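Local coordinates for hypothetical UPF0271 protein TTHB195 (Thermus thermophilus, PDB 2DFA), which probably serves as the A subunit of an ATP-dependent 5-oxoprolinase, which cleaves 5-oxoproline to L-glutamate at the cost of ATP hydrolysis, at residues E11-A17 with H38-R44; F71-M76 with H111-K117; E23-L27 with A229-R234. All blocks are in the same frame, centred on the assembly; numbering follows the deposited sequence.

Contact 1 (E11-A17 with H38-R44); sequences ESYGAFA and HGGSPGR
A type II' beta turn, Tyr13 to Phe16, packs against the N-terminus of helix 42-54, N-capped by Ser41. The turn is closed by Phe16 N to Tyr13 O (2.8 Å), with the reciprocal bond Tyr13 N to Phe16 O (2.9 Å); Gly14 accepts phi/psi 57/-126, strained for other residues. CA atoms pair Glu11 with Gly40 (4.4 Å) and Tyr13 with Ser41 (4.8 Å). Ser12 O takes weak hydrogen bonds from Gly40 N (3.0 Å) and Ser41 N (3.3 Å); Gly40 N also reaches Glu11 O weakly (3.3 Å). Gly39 must lack a CB, which would collide with Glu11 O. Ser41 is chi1 p: its OG accepts a hydrogen bond from Gly14 N (2.8 Å), and its CB lies over the Tyr13 ring in a CH-pi contact. His38 NE2 donates to Glu11 OE2 (3.1 Å), a His-carboxylate pair beside His111, part of a possible empty metal site. Ser12 OG bonds to Tyr18 N, and Val69 of a second subunit packs on Tyr13. Arg44 uses NH1 for a salt bridge to Glu47, has Ser12 CB and Ala17 CA over one guanidinium face, and reaches Gly14 O, to which NE (2.8 Å) and NH2 (2.9 Å) both donate.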
# COMPACT_ATOMS: atom_id res chain seq x y z
N GLU A 11 3.49 1.11 16.76
CA GLU A 11 3.22 0.21 15.64
C GLU A 11 1.79 0.27 15.10
O GLU A 11 1.46 -0.39 14.11
CB GLU A 11 3.62 -1.21 16.04
CG GLU A 11 5.03 -1.24 16.62
CD GLU A 11 5.64 -2.63 16.68
OE1 GLU A 11 5.27 -3.41 17.58
OE2 GLU A 11 6.50 -2.92 15.82
N SER A 12 0.95 1.09 15.74
CA SER A 12 -0.44 1.26 15.30
C SER A 12 -0.42 1.83 13.89
O SER A 12 0.50 2.57 13.51
CB SER A 12 -1.18 2.23 16.23
OG SER A 12 -1.26 1.73 17.56
N TYR A 13 -1.45 1.51 13.11
CA TYR A 13 -1.52 2.01 11.74
C TYR A 13 -2.91 2.55 11.44
O TYR A 13 -3.89 1.80 11.38
CB TYR A 13 -1.20 0.87 10.76
CG TYR A 13 -0.98 1.35 9.34
CD1 TYR A 13 0.28 1.76 8.89
CD2 TYR A 13 -2.05 1.42 8.44
CE1 TYR A 13 0.47 2.23 7.59
CE2 TYR A 13 -1.87 1.88 7.13
CZ TYR A 13 -0.61 2.28 6.72
OH TYR A 13 -0.44 2.73 5.43
N GLY A 14 -3.00 3.86 11.24
CA GLY A 14 -4.28 4.48 10.97
C GLY A 14 -5.28 4.18 12.08
O GLY A 14 -5.01 4.43 13.25
N ALA A 15 -6.43 3.64 11.70
CA ALA A 15 -7.47 3.29 12.66
C ALA A 15 -7.15 2.02 13.43
O ALA A 15 -7.81 1.71 14.43
CB ALA A 15 -8.81 3.13 11.93
N PHE A 16 -6.13 1.28 12.98
CA PHE A 16 -5.74 0.02 13.63
C PHE A 16 -4.79 0.22 14.81
O PHE A 16 -3.57 0.24 14.65
CB PHE A 16 -5.09 -0.92 12.62
CG PHE A 16 -5.96 -1.25 11.44
CD1 PHE A 16 -7.11 -2.02 11.60
CD2 PHE A 16 -5.65 -0.77 10.17
CE1 PHE A 16 -7.95 -2.30 10.52
CE2 PHE A 16 -6.48 -1.06 9.08
CZ PHE A 16 -7.63 -1.82 9.26
N ALA A 17 -5.35 0.35 16.01
CA ALA A 17 -4.54 0.52 17.21
C ALA A 17 -3.78 -0.79 17.47
O ALA A 17 -4.33 -1.88 17.30
CB ALA A 17 -5.43 0.87 18.40
N HIS A 38 6.18 -1.60 8.39
CA HIS A 38 5.49 -2.76 8.92
C HIS A 38 4.45 -2.32 9.94
O HIS A 38 3.70 -3.13 10.48
CB HIS A 38 6.53 -3.66 9.59
CG HIS A 38 7.07 -2.99 10.82
ND1 HIS A 38 8.12 -2.12 10.79
CD2 HIS A 38 6.64 -3.12 12.14
CE1 HIS A 38 8.31 -1.75 12.07
NE2 HIS A 38 7.44 -2.33 12.90
N GLY A 39 4.39 -1.01 10.15
CA GLY A 39 3.43 -0.42 11.05
C GLY A 39 3.81 1.03 11.26
O GLY A 39 4.79 1.51 10.68
N GLY A 40 3.05 1.74 12.08
CA GLY A 40 3.35 3.14 12.35
C GLY A 40 3.03 4.15 11.25
O GLY A 40 3.94 4.66 10.59
N SER A 41 1.75 4.45 11.04
CA SER A 41 1.36 5.44 10.04
C SER A 41 1.84 6.80 10.58
O SER A 41 2.09 6.94 11.78
CB SER A 41 -0.16 5.45 9.86
OG SER A 41 -0.81 5.67 11.10
N PRO A 42 1.96 7.82 9.71
CA PRO A 42 2.43 9.14 10.17
C PRO A 42 1.79 9.70 11.45
O PRO A 42 2.50 10.15 12.36
CB PRO A 42 2.19 10.04 8.96
CG PRO A 42 2.41 9.09 7.80
CD PRO A 42 1.67 7.84 8.26
N GLY A 43 0.47 9.67 11.52
CA GLY A 43 -0.22 10.18 12.69
C GLY A 43 0.11 9.39 13.95
O GLY A 43 0.24 9.96 15.04
N ARG A 44 0.25 8.08 13.80
CA ARG A 44 0.58 7.21 14.93
C ARG A 44 2.03 7.41 15.37
O ARG A 44 2.36 7.26 16.55
CB ARG A 44 0.35 5.75 14.55
CG ARG A 44 -1.11 5.42 14.31
CD ARG A 44 -1.95 5.60 15.58
NE ARG A 44 -3.29 5.04 15.41
CZ ARG A 44 -4.16 4.84 16.39
NH1 ARG A 44 -3.85 5.16 17.65
NH2 ARG A 44 -5.35 4.30 16.13

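Contact 2 (F71-M76 with H111-K117); sequences FGRREM and HGALYLK
Irregular segment 71-76 lies beside the N-terminal part of helix 112-120, with CA atoms of Arg73 and Ala113 4.8 Å apart. It holds the ring of His111, with Asp8 and His62 part of a possible empty metal site. His111 (chi1 t, chi2 78°) donates NE2 to Phe71 O (2.8 Å) and meets Phe71 (chi1 t) in an offset edge-to-face pair, centroids 5.4 Å apart and planes at 84°. Gly72 (phi/psi 60/23) leaves room for this imidazole, since a CB would press on His111 CD2; its O receives Ala113 N at 3.0 Å. Gly112 is confined more severely: a CB would clash with Gly72 O. Arg73, m at chi1 and chi2, folds back, CZ 3.8 Å from His111 CE1. Small Ala113 lets the backbone approach, its CB 3.5 Å from Arg74 C. Lys117, extended until chi4 (p), sets NZ 2.7 Å from Glu75 OE2 in a salt bridge; water links Glu75 OE1 to Ala113 O. Strand 58-62 precedes 71-76 and helix 80-100 follows; Leu114 and Lys117 pack on helix 122-135.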
# COMPACT_ATOMS: atom_id res chain seq x y z
N PHE A 71 3.19 -7.44 8.78
CA PHE A 71 3.77 -6.78 9.95
C PHE A 71 5.29 -6.90 9.98
O PHE A 71 5.91 -6.92 11.05
CB PHE A 71 3.18 -7.37 11.24
CG PHE A 71 3.36 -6.49 12.45
CD1 PHE A 71 2.74 -5.24 12.52
CD2 PHE A 71 4.14 -6.90 13.53
CE1 PHE A 71 2.89 -4.42 13.64
CE2 PHE A 71 4.30 -6.09 14.65
CZ PHE A 71 3.68 -4.84 14.71
N GLY A 72 5.89 -6.98 8.79
CA GLY A 72 7.33 -7.10 8.67
C GLY A 72 7.90 -8.33 9.36
O GLY A 72 9.07 -8.37 9.72
N ARG A 73 7.06 -9.35 9.54
CA ARG A 73 7.50 -10.59 10.20
C ARG A 73 7.86 -11.68 9.20
O ARG A 73 8.19 -12.80 9.59
CB ARG A 73 6.38 -11.11 11.11
CG ARG A 73 5.93 -10.13 12.18
CD ARG A 73 6.93 -10.05 13.31
NE ARG A 73 6.35 -9.40 14.49
CZ ARG A 73 7.00 -9.25 15.64
NH1 ARG A 73 8.24 -9.70 15.77
NH2 ARG A 73 6.40 -8.66 16.67
N ARG A 74 7.80 -11.36 7.91
CA ARG A 74 8.10 -12.34 6.89
C ARG A 74 9.37 -12.04 6.11
O ARG A 74 9.58 -10.92 5.65
CB ARG A 74 6.91 -12.46 5.93
CG ARG A 74 5.60 -12.79 6.65
CD ARG A 74 4.43 -13.00 5.70
NE ARG A 74 4.05 -11.78 4.98
CZ ARG A 74 2.98 -11.69 4.20
NH1 ARG A 74 2.18 -12.75 4.06
NH2 ARG A 74 2.70 -10.56 3.56
N GLU A 75 10.23 -13.05 5.97
CA GLU A 75 11.48 -12.91 5.23
C GLU A 75 11.18 -12.43 3.81
O GLU A 75 10.25 -12.93 3.17
CB GLU A 75 12.19 -14.27 5.19
CG GLU A 75 13.22 -14.45 4.07
CD GLU A 75 14.41 -13.50 4.17
OE1 GLU A 75 14.52 -12.78 5.18
OE2 GLU A 75 15.23 -13.50 3.23
N MET A 76 11.95 -11.45 3.34
CA MET A 76 11.80 -10.90 1.99
C MET A 76 13.17 -10.82 1.34
O MET A 76 14.13 -10.33 1.94
CB MET A 76 11.18 -9.50 2.02
CG MET A 76 9.71 -9.45 2.40
SD MET A 76 8.99 -7.81 2.20
CE MET A 76 8.88 -7.70 0.38
N HIS A 111 13.55 -4.28 12.83
CA HIS A 111 12.36 -4.98 13.30
C HIS A 111 12.11 -6.33 12.63
O HIS A 111 12.43 -6.52 11.45
CB HIS A 111 11.11 -4.12 13.08
CG HIS A 111 9.83 -4.90 13.14
ND1 HIS A 111 9.25 -5.30 14.32
CD2 HIS A 111 9.05 -5.41 12.15
CE1 HIS A 111 8.17 -6.02 14.06
NE2 HIS A 111 8.03 -6.11 12.75
N GLY A 112 11.51 -7.24 13.39
CA GLY A 112 11.14 -8.56 12.90
C GLY A 112 12.06 -9.31 11.96
O GLY A 112 13.23 -9.54 12.27
N ALA A 113 11.52 -9.71 10.81
CA ALA A 113 12.28 -10.48 9.83
C ALA A 113 13.55 -9.79 9.34
O ALA A 113 14.51 -10.47 8.98
CB ALA A 113 11.39 -10.86 8.65
N LEU A 114 13.55 -8.46 9.30
CA LEU A 114 14.74 -7.74 8.86
C LEU A 114 15.84 -7.98 9.89
O LEU A 114 17.00 -8.21 9.54
CB LEU A 114 14.46 -6.23 8.74
CG LEU A 114 15.64 -5.32 8.32
CD1 LEU A 114 16.25 -5.81 7.01
CD2 LEU A 114 15.14 -3.89 8.18
N TYR A 115 15.46 -7.92 11.16
CA TYR A 115 16.39 -8.14 12.27
C TYR A 115 16.99 -9.54 12.12
O TYR A 115 18.20 -9.72 12.14
CB TYR A 115 15.63 -8.02 13.60
CG TYR A 115 16.50 -8.01 14.84
CD1 TYR A 115 17.32 -6.93 15.13
CD2 TYR A 115 16.47 -9.09 15.73
CE1 TYR A 115 18.11 -6.91 16.29
CE2 TYR A 115 17.25 -9.08 16.90
CZ TYR A 115 18.06 -7.98 17.17
OH TYR A 115 18.82 -7.96 18.32
N LEU A 116 16.12 -10.53 11.95
CA LEU A 116 16.56 -11.91 11.80
C LEU A 116 17.43 -12.12 10.56
O LEU A 116 18.42 -12.84 10.61
CB LEU A 116 15.35 -12.86 11.75
CG LEU A 116 14.49 -12.90 13.02
CD1 LEU A 116 13.34 -13.89 12.84
CD2 LEU A 116 15.35 -13.31 14.21
N LYS A 117 17.06 -11.49 9.44
CA LYS A 117 17.85 -11.62 8.22
C LYS A 117 19.24 -11.05 8.46
O LYS A 117 20.25 -11.60 8.01
CB LYS A 117 17.17 -10.88 7.06
CG LYS A 117 17.80 -11.14 5.69
CD LYS A 117 17.08 -10.34 4.61
CE LYS A 117 17.65 -10.61 3.21
NZ LYS A 117 17.51 -12.03 2.80
O HOH W 1 10.84 -6.38 9.20
O HOH W 2 13.96 -12.98 7.92

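Contact 3 (E23-L27 with A229-R234); sequences EIFPL and APEVAR
Leu27 (chi1 m, chi2 t) points its side chain at helix 229-241 and lays CD1 over Ala233 CB (3.5 Å), with Pro230 O also 3.5 Å from that CD1. Three residues earlier, Ile24, m at both chi1 and chi2, brings CD1 to Pro230 CA (3.7 Å), Ala233 CB (3.9 Å) and Ala229 CB (4.1 Å). Ala229 and Ala233, one helical turn apart, keep this face low enough for the larger aliphatic groups to settle on it. Pro230 suits the first turn of a helix, and its CG meets Glu23 CB at 3.9 Å. CA atoms pair Ile24 with Pro230 (5.6 Å) and Leu27 with Arg234 (6.3 Å). No hydrogen bond crosses this apolar packing of short helix 21-24 and the turn after it, near the start of the chain, against helix 229-241, near its end; Leu27 N bonds to Ile24 O (2.9 Å). Around the contact, Ile24 also touches strand 2-9 and Phe25 reaches helix 42-54, while Val232 of helix 229-241 packs on helix 189-201.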
# COMPACT_ATOMS: atom_id res chain seq x y z
N GLU A 23 0.68 1.93 28.42
CA GLU A 23 1.06 1.16 29.60
C GLU A 23 2.56 0.87 29.67
O GLU A 23 3.14 0.79 30.76
CB GLU A 23 0.29 -0.15 29.64
CG GLU A 23 -1.23 -0.00 29.74
CD GLU A 23 -1.83 0.68 28.52
OE1 GLU A 23 -1.59 0.22 27.39
OE2 GLU A 23 -2.56 1.68 28.71
N ILE A 24 3.18 0.72 28.50
CA ILE A 24 4.60 0.40 28.43
C ILE A 24 5.57 1.57 28.59
O ILE A 24 6.60 1.44 29.26
CB ILE A 24 4.93 -0.32 27.09
CG1 ILE A 24 4.28 -1.70 27.07
CG2 ILE A 24 6.44 -0.44 26.92
CD1 ILE A 24 4.91 -2.70 28.02
N PHE A 25 5.26 2.72 28.00
CA PHE A 25 6.15 3.88 28.08
C PHE A 25 6.58 4.31 29.47
O PHE A 25 7.73 4.70 29.68
CB PHE A 25 5.53 5.07 27.35
CG PHE A 25 5.75 5.05 25.86
CD1 PHE A 25 5.47 3.91 25.12
CD2 PHE A 25 6.22 6.18 25.20
CE1 PHE A 25 5.66 3.90 23.74
CE2 PHE A 25 6.41 6.17 23.82
CZ PHE A 25 6.13 5.03 23.09
N PRO A 26 5.67 4.25 30.46
CA PRO A 26 6.09 4.66 31.80
C PRO A 26 7.02 3.66 32.49
O PRO A 26 7.54 3.92 33.57
CB PRO A 26 4.76 4.82 32.54
CG PRO A 26 3.90 3.77 31.90
CD PRO A 26 4.24 3.92 30.42
N LEU A 27 7.25 2.52 31.84
CA LEU A 27 8.10 1.48 32.39
C LEU A 27 9.47 1.34 31.74
O LEU A 27 10.42 0.85 32.37
CB LEU A 27 7.38 0.13 32.30
CG LEU A 27 5.95 0.05 32.85
CD1 LEU A 27 5.35 -1.30 32.50
CD2 LEU A 27 5.96 0.28 34.36
N ALA A 229 2.57 -7.92 28.15
CA ALA A 229 3.85 -7.22 28.17
C ALA A 229 3.94 -6.21 29.31
O ALA A 229 4.97 -6.10 29.97
CB ALA A 229 4.07 -6.52 26.83
N PRO A 230 2.86 -5.44 29.54
CA PRO A 230 2.90 -4.46 30.63
C PRO A 230 3.26 -5.11 31.97
O PRO A 230 4.05 -4.56 32.74
CB PRO A 230 1.50 -3.88 30.62
CG PRO A 230 1.14 -3.91 29.17
CD PRO A 230 1.61 -5.29 28.77
N GLU A 231 2.68 -6.27 32.24
CA GLU A 231 2.94 -6.99 33.48
C GLU A 231 4.41 -7.39 33.58
O GLU A 231 5.04 -7.21 34.62
CB GLU A 231 2.07 -8.24 33.57
CG GLU A 231 0.63 -7.97 33.98
CD GLU A 231 -0.23 -9.22 33.95
OE1 GLU A 231 0.13 -10.22 34.62
OE2 GLU A 231 -1.27 -9.21 33.25
N VAL A 232 4.94 -7.95 32.50
CA VAL A 232 6.34 -8.37 32.47
C VAL A 232 7.24 -7.15 32.65
O VAL A 232 8.15 -7.17 33.48
CB VAL A 232 6.70 -9.06 31.14
CG1 VAL A 232 8.14 -9.52 31.17
CG2 VAL A 232 5.76 -10.23 30.89
N ALA A 233 6.98 -6.11 31.88
CA ALA A 233 7.77 -4.89 31.95
C ALA A 233 7.73 -4.32 33.37
O ALA A 233 8.74 -3.87 33.91
CB ALA A 233 7.24 -3.86 30.96
N ARG A 234 6.54 -4.34 33.97
CA ARG A 234 6.36 -3.84 35.32
C ARG A 234 7.23 -4.65 36.27
O ARG A 234 8.06 -4.10 37.00
CB ARG A 234 4.89 -3.97 35.73
CG ARG A 234 4.52 -3.21 37.00
CD ARG A 234 3.09 -3.53 37.41
NE ARG A 234 2.17 -3.46 36.28
CZ ARG A 234 1.88 -2.35 35.61
NH1 ARG A 234 2.43 -1.20 35.96
NH2 ARG A 234 1.03 -2.39 34.58

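How the contacts relate
Contacts 1 and 2 form one continuous region: the ring of His38 stacks on that of His111, His38 O lies 3.1 Å from Phe71 CD1, and Glu11 meets Phe71, although the centres of the two contacts are about 18 Å apart. All three are partly buried. Contacts 1 and 2 are largely polar, rich in glycine and in backbone carbonyls held by side chains or helix N-termini, and reach subunit interfaces; contact 3 is apolar, joins regions some 200 residues apart within one chain, and touches no other. Its nearest atoms are about 8 Å from contact 1 and about 11 Å from contact 2. Contacts 1 and 3 share ties to helix 42-54, which begins in 38-44 and receives Phe25 farther along.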